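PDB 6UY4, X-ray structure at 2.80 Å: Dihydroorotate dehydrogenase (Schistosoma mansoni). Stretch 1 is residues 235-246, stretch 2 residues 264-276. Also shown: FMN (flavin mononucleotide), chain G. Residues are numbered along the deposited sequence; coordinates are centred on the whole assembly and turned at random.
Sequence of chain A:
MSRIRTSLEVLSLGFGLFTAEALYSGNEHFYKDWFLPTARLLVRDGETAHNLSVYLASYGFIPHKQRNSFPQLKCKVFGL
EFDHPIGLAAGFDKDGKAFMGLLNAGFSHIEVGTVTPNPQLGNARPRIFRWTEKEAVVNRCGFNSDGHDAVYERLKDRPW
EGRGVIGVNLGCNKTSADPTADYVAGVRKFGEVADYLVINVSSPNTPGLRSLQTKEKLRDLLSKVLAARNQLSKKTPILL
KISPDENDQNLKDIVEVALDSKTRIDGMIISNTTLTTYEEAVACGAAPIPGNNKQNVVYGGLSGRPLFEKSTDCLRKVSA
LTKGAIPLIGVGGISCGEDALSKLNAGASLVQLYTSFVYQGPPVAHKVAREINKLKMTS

Stretch 1 235-246: KTPILLKISPDE
Stretch 2, residues 264-276: RIDGMIISNTTLT

The shortest hydrogen bond between the stretches lies at the start of the pairing. Ile 238 N donates to Asp 266 OD2 at 2.8 Å, and Asp 266 N returns a bond to Ile 238 O at 3.0 Å. With chi1 m (-61°), Asp 266 brings its carboxylate to Ile 238 N, which therefore has a side-chain acceptor.

From there two parallel strands run side by side through Leu 239 to Lys 241 and Met 268 to Ile 270, with 26° between their directions. Leu 240 pairs with Met 268 and Lys 241 with Ile 269, CA to CA 4.6 and 4.4 Å. Backbone bonds join them: Leu 240 N to Gly 267 O 3.0 Å, Ile 269 N to Leu 240 O 2.9 Å, Ile 242 N to Ile 269 O 3.1 Å. A cis peptide precedes Ser 271 (phi/psi -146/-164). Beyond it, Asn 272 N still reaches Ile 242 O at 3.0 Å, with a bent angle of 133°.

Ser 243 to Glu 246 form a type I turn, Pro 244 at -79/-1 and Asp 245 at -96/4. Asp 245, chi1 m, accepts from Leu 275 N at OD2, 3.2 Å.

Lys 241 is fully extended, all four chi angles t. Its NZ donates to FMN O3' at 3.0 Å, O2 at 3.1 Å and N1 at 3.2 Å. Its aliphatic part packs on Ile 269, CG to CG2 3.7 Å.

Pro 244 CG lies 3.3 Å from Thr 274 OG1, and Pro 244 CB 3.3 Å from Ser 271 OG. Leu 239 (m, p) shares the face of Lys 241 and Ile 269; its CD2 meets Ile 269 CG1 (m, t) at 3.8 Å. The other face carries Leu 240, Ile 242, Met 268 and Ile 270. Ile 242 (p, t) places CG2 3.7 Å from Met 268 CE (m, t, p) and CD1 3.9 Å from Ile 270 CG1. Leu 240 CB touches Ile 265 CD1 (p, t) at 3.6 Å. The two stretches bury 958 Å² between them, both sides summed.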

# COMPACT_ATOMS: atom_id res chain seq x y z
N LYS A 235 9.40 -8.36 -18.99
CA LYS A 235 10.04 -7.42 -18.07
C LYS A 235 8.96 -6.79 -17.19
O LYS A 235 8.45 -5.69 -17.44
CB LYS A 235 10.83 -6.36 -18.83
N THR A 236 8.59 -7.52 -16.14
CA THR A 236 7.53 -7.07 -15.24
C THR A 236 7.98 -5.82 -14.50
O THR A 236 9.11 -5.76 -14.01
CB THR A 236 7.18 -8.18 -14.25
OG1 THR A 236 6.87 -9.38 -14.96
CG2 THR A 236 5.99 -7.79 -13.39
N PRO A 237 7.13 -4.79 -14.40
CA PRO A 237 7.53 -3.56 -13.71
C PRO A 237 7.89 -3.82 -12.25
O PRO A 237 7.20 -4.55 -11.53
CB PRO A 237 6.28 -2.67 -13.83
CG PRO A 237 5.57 -3.18 -15.04
CD PRO A 237 5.82 -4.66 -15.06
N ILE A 238 8.99 -3.20 -11.82
CA ILE A 238 9.47 -3.29 -10.45
C ILE A 238 9.34 -1.92 -9.81
O ILE A 238 9.95 -0.95 -10.29
CB ILE A 238 10.93 -3.79 -10.39
CG1 ILE A 238 11.02 -5.23 -10.89
CG2 ILE A 238 11.46 -3.68 -8.97
CD1 ILE A 238 10.30 -6.23 -10.02
N LEU A 239 8.56 -1.83 -8.74
CA LEU A 239 8.34 -0.58 -8.04
C LEU A 239 8.98 -0.63 -6.66
O LEU A 239 9.12 -1.70 -6.06
CB LEU A 239 6.84 -0.27 -7.91
CG LEU A 239 6.16 0.42 -9.09
CD1 LEU A 239 6.11 -0.47 -10.32
CD2 LEU A 239 4.76 0.88 -8.70
N LEU A 240 9.36 0.54 -6.16
CA LEU A 240 10.01 0.68 -4.86
C LEU A 240 9.14 1.57 -3.98
O LEU A 240 8.89 2.73 -4.32
CB LEU A 240 11.41 1.26 -5.01
CG LEU A 240 12.44 0.82 -3.97
CD1 LEU A 240 12.59 -0.69 -3.98
CD2 LEU A 240 13.78 1.50 -4.22
N LYS A 241 8.70 1.03 -2.85
CA LYS A 241 7.84 1.75 -1.92
C LYS A 241 8.68 2.21 -0.73
O LYS A 241 9.33 1.40 -0.07
CB LYS A 241 6.68 0.87 -1.45
CG LYS A 241 5.66 1.59 -0.58
CD LYS A 241 4.46 0.70 -0.32
CE LYS A 241 3.42 1.41 0.51
NZ LYS A 241 2.21 0.55 0.73
N ILE A 242 8.67 3.52 -0.47
CA ILE A 242 9.53 4.11 0.54
C ILE A 242 8.66 4.67 1.67
O ILE A 242 7.43 4.71 1.59
CB ILE A 242 10.43 5.21 -0.04
CG1 ILE A 242 9.59 6.43 -0.45
CG2 ILE A 242 11.22 4.68 -1.23
CD1 ILE A 242 10.41 7.59 -0.94
N SER A 243 9.33 5.11 2.73
CA SER A 243 8.82 5.71 3.96
C SER A 243 8.90 7.23 3.87
O SER A 243 9.84 7.78 3.29
CB SER A 243 9.63 5.23 5.17
OG SER A 243 9.22 5.88 6.35
N PRO A 244 7.92 7.94 4.44
CA PRO A 244 7.96 9.41 4.43
C PRO A 244 8.89 10.01 5.48
O PRO A 244 9.00 11.24 5.54
CB PRO A 244 6.50 9.79 4.71
CG PRO A 244 6.00 8.68 5.56
CD PRO A 244 6.69 7.43 5.07
N ASP A 245 9.54 9.19 6.29
CA ASP A 245 10.38 9.68 7.38
C ASP A 245 11.85 9.77 7.00
O ASP A 245 12.68 10.09 7.86
CB ASP A 245 10.22 8.77 8.61
CG ASP A 245 8.78 8.68 9.06
OD1 ASP A 245 8.04 9.67 8.89
OD2 ASP A 245 8.38 7.61 9.58
N GLU A 246 12.20 9.48 5.75
CA GLU A 246 13.58 9.60 5.31
C GLU A 246 13.99 11.07 5.26
O GLU A 246 13.22 11.93 4.82
CB GLU A 246 13.76 8.97 3.93
CG GLU A 246 13.22 7.55 3.81
CD GLU A 246 14.14 6.50 4.40
OE1 GLU A 246 15.22 6.87 4.90
OE2 GLU A 246 13.78 5.31 4.36
N ARG A 264 18.20 0.42 -12.55
CA ARG A 264 17.07 1.30 -12.84
C ARG A 264 15.77 0.53 -12.64
O ARG A 264 15.53 -0.48 -13.31
CB ARG A 264 17.15 1.86 -14.25
CG ARG A 264 16.01 2.79 -14.59
CD ARG A 264 16.20 3.44 -15.95
NE ARG A 264 15.12 4.38 -16.24
CZ ARG A 264 15.10 5.64 -15.84
NH1 ARG A 264 16.10 6.13 -15.12
NH2 ARG A 264 14.07 6.43 -16.15
N ILE A 265 14.92 1.03 -11.74
CA ILE A 265 13.61 0.45 -11.51
C ILE A 265 12.60 1.12 -12.44
O ILE A 265 12.98 1.93 -13.30
CB ILE A 265 13.18 0.59 -10.04
CG1 ILE A 265 13.04 2.06 -9.66
CG2 ILE A 265 14.17 -0.11 -9.13
CD1 ILE A 265 12.48 2.28 -8.28
N ASP A 266 11.32 0.81 -12.26
CA ASP A 266 10.28 1.29 -13.16
C ASP A 266 9.34 2.31 -12.53
O ASP A 266 8.62 2.98 -13.27
CB ASP A 266 9.44 0.10 -13.67
CG ASP A 266 10.27 -0.89 -14.46
OD1 ASP A 266 10.90 -0.48 -15.46
OD2 ASP A 266 10.32 -2.07 -14.07
N GLY A 267 9.34 2.45 -11.22
CA GLY A 267 8.46 3.40 -10.57
C GLY A 267 8.63 3.32 -9.07
O GLY A 267 9.27 2.41 -8.54
N MET A 268 8.04 4.30 -8.38
CA MET A 268 8.13 4.39 -6.94
C MET A 268 6.76 4.66 -6.34
O MET A 268 5.87 5.21 -7.00
CB MET A 268 9.11 5.48 -6.50
CG MET A 268 10.56 5.20 -6.87
SD MET A 268 11.68 6.47 -6.26
CE MET A 268 11.34 6.41 -4.51
N ILE A 269 6.60 4.27 -5.08
CA ILE A 269 5.36 4.45 -4.33
C ILE A 269 5.68 5.28 -3.10
O ILE A 269 6.52 4.88 -2.28
CB ILE A 269 4.73 3.10 -3.94
CG1 ILE A 269 4.30 2.33 -5.19
CG2 ILE A 269 3.55 3.32 -3.02
CD1 ILE A 269 3.66 0.99 -4.90
N ILE A 270 5.02 6.43 -2.97
CA ILE A 270 5.25 7.36 -1.87
C ILE A 270 3.89 7.68 -1.26
O ILE A 270 3.05 8.32 -1.90
CB ILE A 270 5.95 8.65 -2.34
CG1 ILE A 270 7.27 8.33 -3.05
CG2 ILE A 270 6.19 9.58 -1.16
CD1 ILE A 270 7.15 8.24 -4.56
N SER A 271 3.67 7.25 -0.01
CA SER A 271 4.65 6.51 0.78
C SER A 271 3.96 5.50 1.68
O SER A 271 2.78 5.19 1.49
CB SER A 271 5.50 7.46 1.62
OG SER A 271 4.69 8.20 2.52
N ASN A 272 4.69 5.00 2.68
CA ASN A 272 4.12 4.09 3.67
C ASN A 272 3.63 4.88 4.88
O ASN A 272 3.15 6.01 4.73
CB ASN A 272 5.15 3.03 4.08
CG ASN A 272 4.50 1.74 4.56
OD1 ASN A 272 3.57 1.76 5.36
ND2 ASN A 272 4.99 0.61 4.06
N THR A 273 3.75 4.31 6.07
CA THR A 273 3.26 4.94 7.29
C THR A 273 4.39 5.66 8.03
O THR A 273 5.58 5.42 7.79
CB THR A 273 2.62 3.90 8.21
OG1 THR A 273 3.57 2.86 8.51
CG2 THR A 273 1.40 3.29 7.56
N THR A 274 4.00 6.55 8.93
CA THR A 274 4.92 7.34 9.73
C THR A 274 4.98 6.78 11.15
O THR A 274 3.96 6.35 11.70
CB THR A 274 4.49 8.81 9.77
OG1 THR A 274 4.57 9.37 8.46
CG2 THR A 274 5.37 9.63 10.71
N LEU A 275 6.18 6.78 11.73
CA LEU A 275 6.34 6.37 13.12
C LEU A 275 5.49 7.24 14.03
O LEU A 275 5.57 8.47 13.99
CB LEU A 275 7.81 6.45 13.53
CG LEU A 275 8.79 5.55 12.77
N THR A 276 4.66 6.59 14.85
CA THR A 276 3.77 7.31 15.75
C THR A 276 4.53 7.77 16.99
O THR A 276 5.44 7.09 17.47
CB THR A 276 2.60 6.42 16.18
OG1 THR A 276 3.07 5.43 17.11
CG2 THR A 276 2.01 5.72 14.97
N1 FMN G . 1.99 -1.34 3.29
C2 FMN G . 2.76 -2.31 2.67
O2 FMN G . 3.55 -1.99 1.79
N3 FMN G . 2.64 -3.63 3.04
C4 FMN G . 1.75 -4.00 4.03
O4 FMN G . 1.65 -5.18 4.35
C4A FMN G . 0.98 -3.03 4.65
N5 FMN G . 0.09 -3.39 5.65
C5A FMN G . -0.68 -2.43 6.27
C6 FMN G . -1.58 -2.80 7.26
C7 FMN G . -2.36 -1.84 7.89
C7M FMN G . -3.32 -2.25 8.97
C8 FMN G . -2.24 -0.50 7.53
C8M FMN G . -3.08 0.54 8.21
C9 FMN G . -1.34 -0.13 6.53
C9A FMN G . -0.56 -1.09 5.89
N10 FMN G . 0.33 -0.73 4.90
C10 FMN G . 1.10 -1.70 4.28
C1' FMN G . 0.48 0.70 4.48
C2' FMN G . -0.52 1.05 3.39
O2' FMN G . -0.40 0.15 2.32
C3' FMN G . -0.29 2.46 2.88
O3' FMN G . 1.06 2.62 2.51
C4' FMN G . -0.66 3.52 3.91
O4' FMN G . -1.59 3.02 4.84
C5' FMN G . -1.26 4.72 3.18
O5' FMN G . -1.85 5.61 4.10
P FMN G . -3.45 5.82 4.04
O1P FMN G . -3.81 6.87 5.06
O2P FMN G . -3.87 6.25 2.65
O3P FMN G . -4.12 4.53 4.40